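N-acyl-D-glutamate deacylase (Bordetella bronchiseptica, PDB 3GIP) catalyses the hydrolytic deacylation of N-acyl-D-glutamate, probably using the zinc bound in its active site, as a member of the amidohydrolase superfamily. Local coordinates at residues S217-E222 and E227-E232; G93-S98 and V246-C251; E232-G237 and L264-R269. All blocks are in the same frame, centred on the assembly; numbering follows the deposited sequence.

Interaction 1. Residues S217-E222 and E227-E232. With ZN (zinc ion), chain F.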
ATOM      1  N   SER A 217      -9.758  -4.278   2.082  1.00 12.70           N
ATOM      2  CA  SER A 217     -10.197  -5.248   1.100  1.00 13.10           C
ATOM      3  C   SER A 217      -9.972  -4.997  -0.375  1.00 13.44           C
ATOM      4  O   SER A 217     -10.237  -3.908  -0.891  1.00 14.30           O
ATOM      5  CB  SER A 217     -11.696  -5.521   1.307  1.00 13.47           C
ATOM      6  OG  SER A 217     -12.199  -6.449   0.353  1.00 14.47           O
ATOM      7  N   HIS A 218      -9.453  -6.025  -1.038  1.00 14.23           N
ATOM      8  CA  HIS A 218      -9.310  -6.009  -2.480  1.00 13.20           C
ATOM      9  C   HIS A 218     -10.643  -6.715  -2.711  1.00 13.56           C
ATOM     10  O   HIS A 218     -10.769  -7.925  -2.485  1.00 14.62           O
ATOM     11  CB  HIS A 218      -8.131  -6.876  -2.934  1.00 13.65           C
ATOM     12  CG  HIS A 218      -8.074  -7.082  -4.417  1.00 12.80           C
ATOM     13  ND1 HIS A 218      -6.898  -7.012  -5.138  1.00 13.63           N
ATOM     14  CD2 HIS A 218      -9.046  -7.384  -5.311  1.00 13.67           C
ATOM     15  CE1 HIS A 218      -7.153  -7.260  -6.411  1.00 13.52           C
ATOM     16  NE2 HIS A 218      -8.447  -7.490  -6.542  1.00 14.51           N
ATOM     17  N   ILE A 219     -11.651  -5.948  -3.109  1.00 13.27           N
ATOM     18  CA  ILE A 219     -12.996  -6.481  -3.283  1.00 12.92           C
ATOM     19  C   ILE A 219     -13.186  -7.602  -4.308  1.00 13.95           C
ATOM     20  O   ILE A 219     -12.317  -7.869  -5.138  1.00 13.73           O
ATOM     21  CB  ILE A 219     -13.998  -5.322  -3.507  1.00 11.88           C
ATOM     22  CG1 ILE A 219     -13.704  -4.588  -4.815  1.00 13.01           C
ATOM     23  CG2 ILE A 219     -13.883  -4.334  -2.339  1.00 13.73           C
ATOM     24  CD1 ILE A 219     -14.617  -3.396  -5.043  1.00 14.73           C
ATOM     25  N   ARG A 220     -14.342  -8.257  -4.228  1.00 14.08           N
ATOM     26  CA  ARG A 220     -14.650  -9.409  -5.071  1.00 15.00           C
ATOM     27  C   ARG A 220     -14.478  -9.217  -6.573  1.00 14.29           C
ATOM     28  O   ARG A 220     -13.949 -10.093  -7.258  1.00 15.60           O
ATOM     29  CB  ARG A 220     -16.063  -9.911  -4.761  1.00 15.53           C
ATOM     30  CG  ARG A 220     -16.373 -11.284  -5.343  1.00 17.89           C
ATOM     31  CD  ARG A 220     -17.683 -11.824  -4.780  1.00 17.84           C
ATOM     32  NE  ARG A 220     -17.611 -12.021  -3.333  1.00 19.07           N
ATOM     33  CZ  ARG A 220     -17.098 -13.101  -2.748  1.00 18.28           C
ATOM     34  NH1 ARG A 220     -16.614 -14.092  -3.486  1.00 18.72           N
ATOM     35  NH2 ARG A 220     -17.063 -13.185  -1.422  1.00 18.29           N
ATOM     36  N   ASN A 221     -14.930  -8.081  -7.088  1.00 14.45           N
ATOM     37  CA  ASN A 221     -14.794  -7.808  -8.508  1.00 15.22           C
ATOM     38  C   ASN A 221     -14.697  -6.308  -8.706  1.00 13.71           C
ATOM     39  O   ASN A 221     -15.401  -5.546  -8.050  1.00 14.55           O
ATOM     40  CB  ASN A 221     -15.987  -8.373  -9.277  1.00 16.20           C
ATOM     41  CG  ASN A 221     -15.859  -8.166 -10.771  1.00 16.91           C
ATOM     42  OD1 ASN A 221     -16.299  -7.150 -11.309  1.00 17.61           O
ATOM     43  ND2 ASN A 221     -15.236  -9.124 -11.449  1.00 19.66           N
ATOM     44  N   GLU A 222     -13.817  -5.889  -9.609  1.00 14.64           N
ATOM     45  CA  GLU A 222     -13.629  -4.467  -9.852  1.00 13.68           C
ATOM     46  C   GLU A 222     -14.005  -4.064 -11.271  1.00 15.58           C
ATOM     47  O   GLU A 222     -13.531  -3.050 -11.791  1.00 15.40           O
ATOM     48  CB  GLU A 222     -12.181  -4.088  -9.531  1.00 14.18           C
ATOM     49  CG  GLU A 222     -11.809  -4.410  -8.081  1.00 13.90           C
ATOM     50  CD  GLU A 222     -10.439  -3.899  -7.680  1.00 13.38           C
ATOM     51  OE1 GLU A 222      -9.429  -4.454  -8.158  1.00 15.59           O
ATOM     52  OE2 GLU A 222     -10.377  -2.933  -6.889  1.00 12.71           O
ATOM     53  N   GLU A 227     -19.976  -2.490  -8.182  1.00 14.56           N
ATOM     54  CA  GLU A 227     -20.921  -1.908  -7.234  1.00 15.12           C
ATOM     55  C   GLU A 227     -21.347  -2.929  -6.183  1.00 14.94           C
ATOM     56  O   GLU A 227     -21.434  -2.612  -5.000  1.00 14.97           O
ATOM     57  CB  GLU A 227     -22.147  -1.345  -7.960  1.00 15.67           C
ATOM     58  CG  GLU A 227     -21.860  -0.037  -8.687  1.00 17.08           C
ATOM     59  CD  GLU A 227     -23.096   0.572  -9.323  1.00 19.77           C
ATOM     60  OE1 GLU A 227     -24.092   0.790  -8.599  1.00 20.74           O
ATOM     61  OE2 GLU A 227     -23.070   0.840 -10.544  1.00 21.59           O
ATOM     62  N   ALA A 228     -21.604  -4.158  -6.617  1.00 15.32           N
ATOM     63  CA  ALA A 228     -21.998  -5.212  -5.687  1.00 15.38           C
ATOM     64  C   ALA A 228     -20.837  -5.538  -4.748  1.00 15.53           C
ATOM     65  O   ALA A 228     -21.041  -5.824  -3.566  1.00 15.51           O
ATOM     66  CB  ALA A 228     -22.408  -6.459  -6.460  1.00 16.89           C
ATOM     67  N   ALA A 229     -19.618  -5.485  -5.279  1.00 15.25           N
ATOM     68  CA  ALA A 229     -18.421  -5.785  -4.496  1.00 14.48           C
ATOM     69  C   ALA A 229     -18.198  -4.778  -3.373  1.00 14.76           C
ATOM     70  O   ALA A 229     -17.826  -5.152  -2.261  1.00 15.19           O
ATOM     71  CB  ALA A 229     -17.204  -5.836  -5.408  1.00 14.64           C
ATOM     72  N   VAL A 230     -18.415  -3.499  -3.660  1.00 14.02           N
ATOM     73  CA  VAL A 230     -18.255  -2.473  -2.638  1.00 13.84           C
ATOM     74  C   VAL A 230     -19.357  -2.639  -1.593  1.00 14.63           C
ATOM     75  O   VAL A 230     -19.103  -2.546  -0.393  1.00 14.69           O
ATOM     76  CB  VAL A 230     -18.322  -1.051  -3.254  1.00 13.69           C
ATOM     77  CG1 VAL A 230     -18.471  -0.001  -2.156  1.00 14.83           C
ATOM     78  CG2 VAL A 230     -17.055  -0.783  -4.055  1.00 13.30           C
ATOM     79  N   GLU A 231     -20.581  -2.884  -2.052  1.00 14.05           N
ATOM     80  CA  GLU A 231     -21.711  -3.075  -1.146  1.00 16.09           C
ATOM     81  C   GLU A 231     -21.445  -4.250  -0.205  1.00 15.97           C
ATOM     82  O   GLU A 231     -21.792  -4.200   0.974  1.00 16.80           O
ATOM     83  CB  GLU A 231     -22.992  -3.326  -1.954  1.00 17.59           C
ATOM     84  CG  GLU A 231     -24.205  -3.814  -1.149  1.00 17.71           C
ATOM     85  CD  GLU A 231     -24.622  -2.868  -0.033  1.00 21.12           C
ATOM     86  OE1 GLU A 231     -24.257  -1.672  -0.081  1.00 21.03           O
ATOM     87  OE2 GLU A 231     -25.334  -3.323   0.893  1.00 20.48           O
ATOM     88  N   GLU A 232     -20.818  -5.300  -0.728  1.00 16.75           N
ATOM     89  CA  GLU A 232     -20.519  -6.481   0.076  1.00 16.00           C
ATOM     90  C   GLU A 232     -19.631  -6.169   1.279  1.00 16.65           C
ATOM     91  O   GLU A 232     -19.909  -6.615   2.394  1.00 17.16           O
ATOM     92  CB  GLU A 232     -19.852  -7.561  -0.789  1.00 16.17           C
ATOM     93  CG  GLU A 232     -19.307  -8.743   0.012  1.00 17.48           C
ATOM     94  CD  GLU A 232     -18.767  -9.857  -0.863  1.00 18.67           C
ATOM     95  OE1 GLU A 232     -18.317  -9.570  -1.991  1.00 17.76           O
ATOM     96  OE2 GLU A 232     -18.778 -11.027  -0.417  1.00 19.30           O
TER
HETATM   97 ZN    ZN F 484      -5.220  -6.074  -4.555  1.00 14.07          ZN
HETATM   98  O   HOH W   1     -16.451  -7.572  -2.275  1.00 15.17           O
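In the beta-alpha-beta unit of strand 214-218, helix 226-240 and strand 243-246, the loop leaving the first strand folds back on the first turns of the helix, and Arg220 meets Glu232 in a two-point salt bridge. Arg220 offers NE and NH2 side-on: NE reaches OE1 of Glu232 at 2.9 Å with an N-H...O angle of 162°, while NH2 binds OE2. Both oxygens are met on their syn side and lie close to the guanidinium plane, and the two flat groups are only 28° from coplanar, which fixes their mutual rotation. The Arg220 chain bends at chi3 (-63°) to present this edge, whereas Glu232 runs extended beyond CG. Further anchoring of the guanidinium comes from the carbonyls of Ala194 and Ala196, bound by NH1 and NH2.

A water beside the bridge accepts from the backbone N of Arg220 and donates to O of Ala229 and to OE1 of Glu232, the last at 2.7 Å. That oxygen is thus gripped by NE and the water together. The unit belongs to the TIM-barrel fold of amidohydrolases, and its strand ends at His218, whose ND1 binds the zinc at 2.0 Å beside Cys95 and His248.

Apolar contact continues the join one residue after this ligand. Ile219 CD1 lies 3.6 Å from CB of Ala229 and 3.7 Å from CG2 of Val230, the Ile219 and Val230 side chains crossing obliquely. The small methyl of Ala229 also meets the Asn221 backbone, its CB standing 3.2 Å from O of Asn221. Arg220 and Ala229 have the closest CA atoms of the two segments, 5.3 Å apart. Glu222, whose CB points away from the helix, is salt-bridged to Lys250.

Interaction 2. Residues G93-S98 and V246-C251. With ZN (zinc ion), chain F; FMT (formic acid), chain D.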
ATOM      1  N   GLY A  93       0.914  -6.702   3.836  1.00 13.60           N
ATOM      2  CA  GLY A  93      -0.074  -7.737   4.096  1.00 12.39           C
ATOM      3  C   GLY A  93      -1.433  -7.463   3.489  1.00 13.65           C
ATOM      4  O   GLY A  93      -2.464  -7.830   4.053  1.00 14.02           O
ATOM      5  N   ASN A  94      -1.432  -6.839   2.317  1.00 13.09           N
ATOM      6  CA  ASN A  94      -2.672  -6.487   1.638  1.00 12.79           C
ATOM      7  C   ASN A  94      -3.234  -7.538   0.691  1.00 13.04           C
ATOM      8  O   ASN A  94      -2.557  -8.500   0.322  1.00 13.66           O
ATOM      9  CB  ASN A  94      -2.461  -5.184   0.865  1.00 13.03           C
ATOM     10  CG  ASN A  94      -2.438  -3.978   1.769  1.00 11.60           C
ATOM     11  OD1 ASN A  94      -3.480  -3.537   2.245  1.00 12.51           O
ATOM     12  ND2 ASN A  94      -1.249  -3.444   2.023  1.00 12.82           N
ATOM     13  N   CYS A  95      -4.493  -7.333   0.316  1.00 12.45           N
ATOM     14  CA  CYS A  95      -5.210  -8.187  -0.620  1.00 13.40           C
ATOM     15  C   CYS A  95      -5.305  -9.648  -0.223  1.00 13.63           C
ATOM     16  O   CYS A  95      -5.366 -10.527  -1.082  1.00 13.85           O
ATOM     17  CB  CYS A  95      -4.573  -8.073  -2.003  1.00 13.32           C
ATOM     18  SG  CYS A  95      -4.373  -6.336  -2.517  1.00 13.77           S
ATOM     19  N   GLY A  96      -5.323  -9.898   1.080  1.00 14.00           N
ATOM     20  CA  GLY A  96      -5.440 -11.262   1.566  1.00 14.77           C
ATOM     21  C   GLY A  96      -4.154 -12.044   1.736  1.00 16.10           C
ATOM     22  O   GLY A  96      -4.182 -13.137   2.296  1.00 15.20           O
ATOM     23  N   VAL A  97      -3.030 -11.502   1.274  1.00 15.20           N
ATOM     24  CA  VAL A  97      -1.759 -12.212   1.393  1.00 15.17           C
ATOM     25  C   VAL A  97      -0.751 -11.466   2.253  1.00 15.87           C
ATOM     26  O   VAL A  97      -0.493 -10.276   2.053  1.00 15.05           O
ATOM     27  CB  VAL A  97      -1.149 -12.507   0.005  1.00 15.58           C
ATOM     28  CG1 VAL A  97      -2.009 -13.529  -0.720  1.00 15.38           C
ATOM     29  CG2 VAL A  97      -1.038 -11.220  -0.811  1.00 15.65           C
ATOM     30  N   SER A  98      -0.168 -12.184   3.209  1.00 13.97           N
ATOM     31  CA  SER A  98       0.784 -11.589   4.138  1.00 13.69           C
ATOM     32  C   SER A  98       1.972 -12.495   4.448  1.00 14.34           C
ATOM     33  O   SER A  98       1.998 -13.659   4.053  1.00 15.38           O
ATOM     34  CB  SER A  98       0.061 -11.253   5.442  1.00 13.96           C
ATOM     35  OG  SER A  98      -0.577 -12.413   5.970  1.00 14.62           O
ATOM     36  N   VAL A 246     -11.287   0.321   1.402  1.00 12.70           N
ATOM     37  CA  VAL A 246     -11.461  -0.278   0.086  1.00 12.78           C
ATOM     38  C   VAL A 246     -10.148  -0.049  -0.658  1.00 11.82           C
ATOM     39  O   VAL A 246      -9.826   1.076  -1.037  1.00 14.13           O
ATOM     40  CB  VAL A 246     -12.611   0.386  -0.705  1.00 12.49           C
ATOM     41  CG1 VAL A 246     -12.747  -0.285  -2.069  1.00 13.80           C
ATOM     42  CG2 VAL A 246     -13.917   0.273   0.079  1.00 14.18           C
ATOM     43  N   SER A 247      -9.387  -1.124  -0.842  1.00 10.87           N
ATOM     44  CA  SER A 247      -8.092  -1.058  -1.507  1.00 11.75           C
ATOM     45  C   SER A 247      -8.151  -0.714  -2.988  1.00 11.60           C
ATOM     46  O   SER A 247      -9.086  -1.099  -3.690  1.00 12.97           O
ATOM     47  CB  SER A 247      -7.361  -2.393  -1.345  1.00 12.91           C
ATOM     48  OG  SER A 247      -7.125  -2.679   0.023  1.00 12.65           O
ATOM     49  N   HIS A 248      -7.124   0.002  -3.441  1.00 11.92           N
ATOM     50  CA  HIS A 248      -6.976   0.408  -4.837  1.00 11.26           C
ATOM     51  C   HIS A 248      -8.305   0.464  -5.577  1.00 10.85           C
ATOM     52  O   HIS A 248      -8.533  -0.265  -6.544  1.00 11.74           O
ATOM     53  CB  HIS A 248      -5.986  -0.530  -5.562  1.00 11.79           C
ATOM     54  CG  HIS A 248      -6.192  -1.995  -5.294  1.00 12.99           C
ATOM     55  ND1 HIS A 248      -7.402  -2.629  -5.472  1.00 13.06           N
ATOM     56  CD2 HIS A 248      -5.313  -2.963  -4.937  1.00 14.47           C
ATOM     57  CE1 HIS A 248      -7.262  -3.921  -5.242  1.00 15.97           C
ATOM     58  NE2 HIS A 248      -6.003  -4.152  -4.917  1.00 11.55           N
ATOM     59  N   HIS A 249      -9.182   1.352  -5.123  1.00 12.09           N
ATOM     60  CA  HIS A 249     -10.499   1.477  -5.722  1.00 11.65           C
ATOM     61  C   HIS A 249     -10.408   1.918  -7.173  1.00 12.31           C
ATOM     62  O   HIS A 249      -9.700   2.875  -7.512  1.00 13.49           O
ATOM     63  CB  HIS A 249     -11.364   2.441  -4.914  1.00 13.85           C
ATOM     64  CG  HIS A 249     -12.815   2.374  -5.269  1.00 13.67           C
ATOM     65  ND1 HIS A 249     -13.442   1.192  -5.605  1.00 13.65           N
ATOM     66  CD2 HIS A 249     -13.762   3.338  -5.342  1.00 13.07           C
ATOM     67  CE1 HIS A 249     -14.713   1.434  -5.872  1.00 14.90           C
ATOM     68  NE2 HIS A 249     -14.932   2.728  -5.720  1.00 13.99           N
ATOM     69  N   LYS A 250     -11.148   1.214  -8.022  1.00 11.52           N
ATOM     70  CA  LYS A 250     -11.119   1.468  -9.454  1.00 12.78           C
ATOM     71  C   LYS A 250     -12.309   0.814 -10.137  1.00 12.88           C
ATOM     72  O   LYS A 250     -13.008  -0.009  -9.541  1.00 13.41           O
ATOM     73  CB  LYS A 250      -9.853   0.849 -10.044  1.00 12.81           C
ATOM     74  CG  LYS A 250      -9.897  -0.686 -10.017  1.00 15.39           C
ATOM     75  CD  LYS A 250      -8.646  -1.321 -10.601  1.00 15.63           C
ATOM     76  CE  LYS A 250      -7.512  -1.342  -9.603  1.00 19.21           C
ATOM     77  NZ  LYS A 250      -7.772  -2.295  -8.471  1.00 11.81           N
ATOM     78  N   CYS A 251     -12.506   1.179 -11.400  1.00 12.48           N
ATOM     79  CA  CYS A 251     -13.559   0.622 -12.242  1.00 12.82           C
ATOM     80  C   CYS A 251     -12.872   0.182 -13.534  1.00 13.56           C
ATOM     81  O   CYS A 251     -12.420   1.012 -14.327  1.00 13.95           O
ATOM     82  CB  CYS A 251     -14.631   1.672 -12.532  1.00 12.94           C
ATOM     83  SG  CYS A 251     -15.540   2.183 -11.059  1.00 15.23           S
TER
HETATM   84 ZN    ZN F 484      -5.220  -6.074  -4.555  1.00 14.07          ZN
HETATM   85  C   FMT D 482      -4.377  -3.876  -8.794  1.00 14.73           C
HETATM   86  O1  FMT D 482      -3.309  -3.832  -9.353  1.00 13.65           O
HETATM   87  O2  FMT D 482      -5.083  -2.753  -8.625  1.00 14.98           O
HETATM   88  O   HOH W   2      -5.787  -4.828   1.351  1.00 12.99           O
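A water joins the two loops through Asn94, Cys95 and Ser247: it donates to Asn94 OD1 at 2.8 Å, accepts from Cys95 N at 3.0 Å, and lies 2.9 Å from Ser247 OG. The other end of the Asn94 amide is held by the carbonyl of Gly67.

Beside this water, zinc is bound by Cys95 SG at 2.2 Å and by His248 NE2 at 2.1 Å; three more atoms bind it, His218 ND1 among them. The Cys95 sulfur and the His248 NE2 are 3.6 Å apart as fellow ligands, and SG approaches the His248 ring obliquely, 70° off its normal. The imidazole has CG between its backbone N and carbonyl carbon (chi1 45°), from where NE2 meets the metal.

Both segments are loops that follow parallel strands of the TIM barrel, 87-92 and 243-246, and so bring residues far apart in sequence to one metal site, as expected of an amidohydrolase. Cys95 sits within a type I' turn from Asn94 to Val97, closed by the backbone bond from Val97 N to Asn94 O.

Two different groups cover the His248 ring. Formate O2 stands over one face, displaced toward the rim, and CB of Ser247 lies over the centre of the opposite face. Lys250 NZ donates to that same formate oxygen at 2.7 Å and to His248 O at 2.9 Å, the latter in the carbonyl plane, with Glu222 as its third partner. Tyr282, Arg376 and Ser288 also hydrogen-bond the formate, which probably comes from the crystallisation liquor.

Interaction 3. Residues E232-G237 and L264-R269; sequences EVLAIG and LANIDR
Leu234 places CG beside its backbone N (chi1 -72°) and then extends through chi2, while Asn266 sets CG opposite its own backbone N (chi1 -161°); together these torsions bring one leucine methyl up to the carboxamide of the asparagine. The methyl is CD1, and it sits over the face of the Asn266 amide, 3.5 Å from CG and almost directly above it, with OD1 at 3.6 Å and ND2 at 3.7 Å. Those nearly equal distances to the two polar ends are what a position above CG requires. The two side chains run antiparallel to each other, side by side.

CD1 also reaches the backbone of the second helix, 3.6 Å from O of Asn266 and 3.7 Å from N of Ile267. Its contact with the Ile267 side chain is more distant, 4.2 Å to CG1. The meeting is therefore made by a single methyl set against two successive residues, and it buries just 123 Å² in all.

The amide that receives this methyl has its polar partner elsewhere: ND2 of Asn266 is hydrogen-bonded to Glu231, one turn earlier on the helix that carries Leu234. A polar link and an apolar one thus join the same pair of helices. The closest CA atoms, those of Leu234 and Ile267, remain 7.3 Å apart.

Helices 226-240 and 260-272 are neighbours in the outer layer of the TIM barrel. Leu234 and Ile267 both touch Val277 of strand 277-281, on the barrel side, and on another side of helix 226-240 Ile236 packs on Leu201 and Ala205 of helix 198-210.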
ATOM      1  N   GLU A 232     -20.818  -5.300  -0.728  1.00 16.75           N
ATOM      2  CA  GLU A 232     -20.519  -6.481   0.076  1.00 16.00           C
ATOM      3  C   GLU A 232     -19.631  -6.169   1.279  1.00 16.65           C
ATOM      4  O   GLU A 232     -19.909  -6.615   2.394  1.00 17.16           O
ATOM      5  CB  GLU A 232     -19.852  -7.561  -0.789  1.00 16.17           C
ATOM      6  CG  GLU A 232     -19.307  -8.743   0.012  1.00 17.48           C
ATOM      7  CD  GLU A 232     -18.767  -9.857  -0.863  1.00 18.67           C
ATOM      8  OE1 GLU A 232     -18.317  -9.570  -1.991  1.00 17.76           O
ATOM      9  OE2 GLU A 232     -18.778 -11.027  -0.417  1.00 19.30           O
ATOM     10  N   VAL A 233     -18.564  -5.406   1.064  1.00 15.46           N
ATOM     11  CA  VAL A 233     -17.676  -5.082   2.173  1.00 15.96           C
ATOM     12  C   VAL A 233     -18.249  -3.992   3.075  1.00 15.41           C
ATOM     13  O   VAL A 233     -17.912  -3.920   4.257  1.00 15.77           O
ATOM     14  CB  VAL A 233     -16.260  -4.682   1.684  1.00 16.65           C
ATOM     15  CG1 VAL A 233     -15.620  -5.855   0.958  1.00 17.19           C
ATOM     16  CG2 VAL A 233     -16.328  -3.463   0.783  1.00 18.43           C
ATOM     17  N   LEU A 234     -19.117  -3.142   2.532  1.00 15.37           N
ATOM     18  CA  LEU A 234     -19.723  -2.102   3.359  1.00 14.07           C
ATOM     19  C   LEU A 234     -20.751  -2.751   4.283  1.00 15.80           C
ATOM     20  O   LEU A 234     -20.921  -2.331   5.427  1.00 16.42           O
ATOM     21  CB  LEU A 234     -20.399  -1.032   2.495  1.00 15.16           C
ATOM     22  CG  LEU A 234     -19.455  -0.089   1.743  1.00 15.32           C
ATOM     23  CD1 LEU A 234     -20.278   0.949   0.993  1.00 15.70           C
ATOM     24  CD2 LEU A 234     -18.507   0.595   2.721  1.00 18.02           C
ATOM     25  N   ALA A 235     -21.423  -3.785   3.785  1.00 15.59           N
ATOM     26  CA  ALA A 235     -22.422  -4.495   4.577  1.00 16.51           C
ATOM     27  C   ALA A 235     -21.745  -5.124   5.788  1.00 16.51           C
ATOM     28  O   ALA A 235     -22.306  -5.154   6.884  1.00 17.67           O
ATOM     29  CB  ALA A 235     -23.095  -5.569   3.733  1.00 15.07           C
ATOM     30  N   ILE A 236     -20.535  -5.630   5.586  1.00 17.56           N
ATOM     31  CA  ILE A 236     -19.774  -6.237   6.670  1.00 17.80           C
ATOM     32  C   ILE A 236     -19.430  -5.162   7.694  1.00 18.39           C
ATOM     33  O   ILE A 236     -19.508  -5.389   8.899  1.00 19.34           O
ATOM     34  CB  ILE A 236     -18.471  -6.874   6.141  1.00 17.13           C
ATOM     35  CG1 ILE A 236     -18.809  -8.062   5.240  1.00 17.90           C
ATOM     36  CG2 ILE A 236     -17.584  -7.305   7.300  1.00 18.51           C
ATOM     37  CD1 ILE A 236     -17.621  -8.631   4.505  1.00 18.40           C
ATOM     38  N   GLY A 237     -19.052  -3.983   7.207  1.00 17.01           N
ATOM     39  CA  GLY A 237     -18.707  -2.897   8.103  1.00 17.35           C
ATOM     40  C   GLY A 237     -19.898  -2.357   8.874  1.00 18.04           C
ATOM     41  O   GLY A 237     -19.786  -2.058  10.060  1.00 19.04           O
ATOM     42  N   LEU A 264     -18.808   5.413  -4.554  1.00 13.89           N
ATOM     43  CA  LEU A 264     -18.429   6.453  -3.606  1.00 13.98           C
ATOM     44  C   LEU A 264     -19.662   6.966  -2.868  1.00 14.59           C
ATOM     45  O   LEU A 264     -19.576   7.370  -1.709  1.00 14.56           O
ATOM     46  CB  LEU A 264     -17.723   7.601  -4.333  1.00 14.06           C
ATOM     47  CG  LEU A 264     -16.366   7.218  -4.934  1.00 15.21           C
ATOM     48  CD1 LEU A 264     -15.821   8.390  -5.741  1.00 16.11           C
ATOM     49  CD2 LEU A 264     -15.396   6.825  -3.824  1.00 14.54           C
ATOM     50  N   ALA A 265     -20.810   6.948  -3.539  1.00 14.10           N
ATOM     51  CA  ALA A 265     -22.050   7.396  -2.914  1.00 14.87           C
ATOM     52  C   ALA A 265     -22.419   6.402  -1.817  1.00 15.31           C
ATOM     53  O   ALA A 265     -22.907   6.784  -0.751  1.00 15.74           O
ATOM     54  CB  ALA A 265     -23.170   7.477  -3.952  1.00 15.01           C
ATOM     55  N   ASN A 266     -22.167   5.125  -2.085  1.00 15.22           N
ATOM     56  CA  ASN A 266     -22.466   4.065  -1.127  1.00 14.23           C
ATOM     57  C   ASN A 266     -21.523   4.210   0.060  1.00 15.55           C
ATOM     58  O   ASN A 266     -21.928   4.090   1.218  1.00 16.23           O
ATOM     59  CB  ASN A 266     -22.279   2.703  -1.797  1.00 15.25           C
ATOM     60  CG  ASN A 266     -22.988   1.587  -1.059  1.00 16.24           C
ATOM     61  OD1 ASN A 266     -23.616   1.810  -0.025  1.00 18.17           O
ATOM     62  ND2 ASN A 266     -22.892   0.374  -1.593  1.00 16.84           N
ATOM     63  N   ILE A 267     -20.257   4.477  -0.239  1.00 14.82           N
ATOM     64  CA  ILE A 267     -19.249   4.671   0.794  1.00 14.41           C
ATOM     65  C   ILE A 267     -19.660   5.854   1.668  1.00 15.20           C
ATOM     66  O   ILE A 267     -19.567   5.797   2.894  1.00 16.35           O
ATOM     67  CB  ILE A 267     -17.871   4.927   0.147  1.00 14.32           C
ATOM     68  CG1 ILE A 267     -17.340   3.609  -0.428  1.00 14.50           C
ATOM     69  CG2 ILE A 267     -16.905   5.530   1.157  1.00 13.89           C
ATOM     70  CD1 ILE A 267     -16.059   3.738  -1.228  1.00 14.93           C
ATOM     71  N   ASP A 268     -20.131   6.925   1.036  1.00 15.62           N
ATOM     72  CA  ASP A 268     -20.564   8.099   1.782  1.00 15.12           C
ATOM     73  C   ASP A 268     -21.747   7.782   2.688  1.00 16.23           C
ATOM     74  O   ASP A 268     -21.805   8.258   3.820  1.00 16.48           O
ATOM     75  CB  ASP A 268     -20.929   9.239   0.826  1.00 15.06           C
ATOM     76  CG  ASP A 268     -19.706   9.908   0.227  1.00 15.48           C
ATOM     77  OD1 ASP A 268     -18.588   9.684   0.742  1.00 15.39           O
ATOM     78  OD2 ASP A 268     -19.860  10.673  -0.748  1.00 14.69           O
ATOM     79  N   ARG A 269     -22.689   6.978   2.203  1.00 16.18           N
ATOM     80  CA  ARG A 269     -23.844   6.623   3.021  1.00 18.16           C
ATOM     81  C   ARG A 269     -23.398   5.845   4.254  1.00 18.68           C
ATOM     82  O   ARG A 269     -23.953   6.014   5.341  1.00 19.93           O
ATOM     83  CB  ARG A 269     -24.852   5.792   2.219  1.00 19.27           C
ATOM     84  CG  ARG A 269     -25.608   6.585   1.158  1.00 22.58           C
ATOM     85  CD  ARG A 269     -26.829   5.821   0.647  1.00 24.92           C
ATOM     86  NE  ARG A 269     -26.482   4.666  -0.180  1.00 26.59           N
ATOM     87  CZ  ARG A 269     -26.060   4.743  -1.440  1.00 27.75           C
ATOM     88  NH1 ARG A 269     -25.929   5.925  -2.029  1.00 27.66           N
ATOM     89  NH2 ARG A 269     -25.776   3.637  -2.115  1.00 26.85           N
TER

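Overall arrangement
The three contacts run from the metal centre of the TIM barrel outward to its helices. Interaction 2 lies about 8 Å from the centre of the chain, interaction 1 about 18 Å and interaction 3 about 21 Å; the centre of interaction 1 is about 10 Å from each of the others, which are about 16 Å apart. Interactions 1 and 2 share the zinc, and a probable backbone hydrogen bond from Ser247 N to Ser217 O joins them. Interactions 1 and 3 share Glu232 and helix 226-240. Along the chain, 217-222 and 227-232 fall between 93-98 and 246-251; interaction 3 follows interaction 1, and its segments alternate with those of interaction 2. Consecutive barrel units therefore connect the zinc ligands to the outer helices.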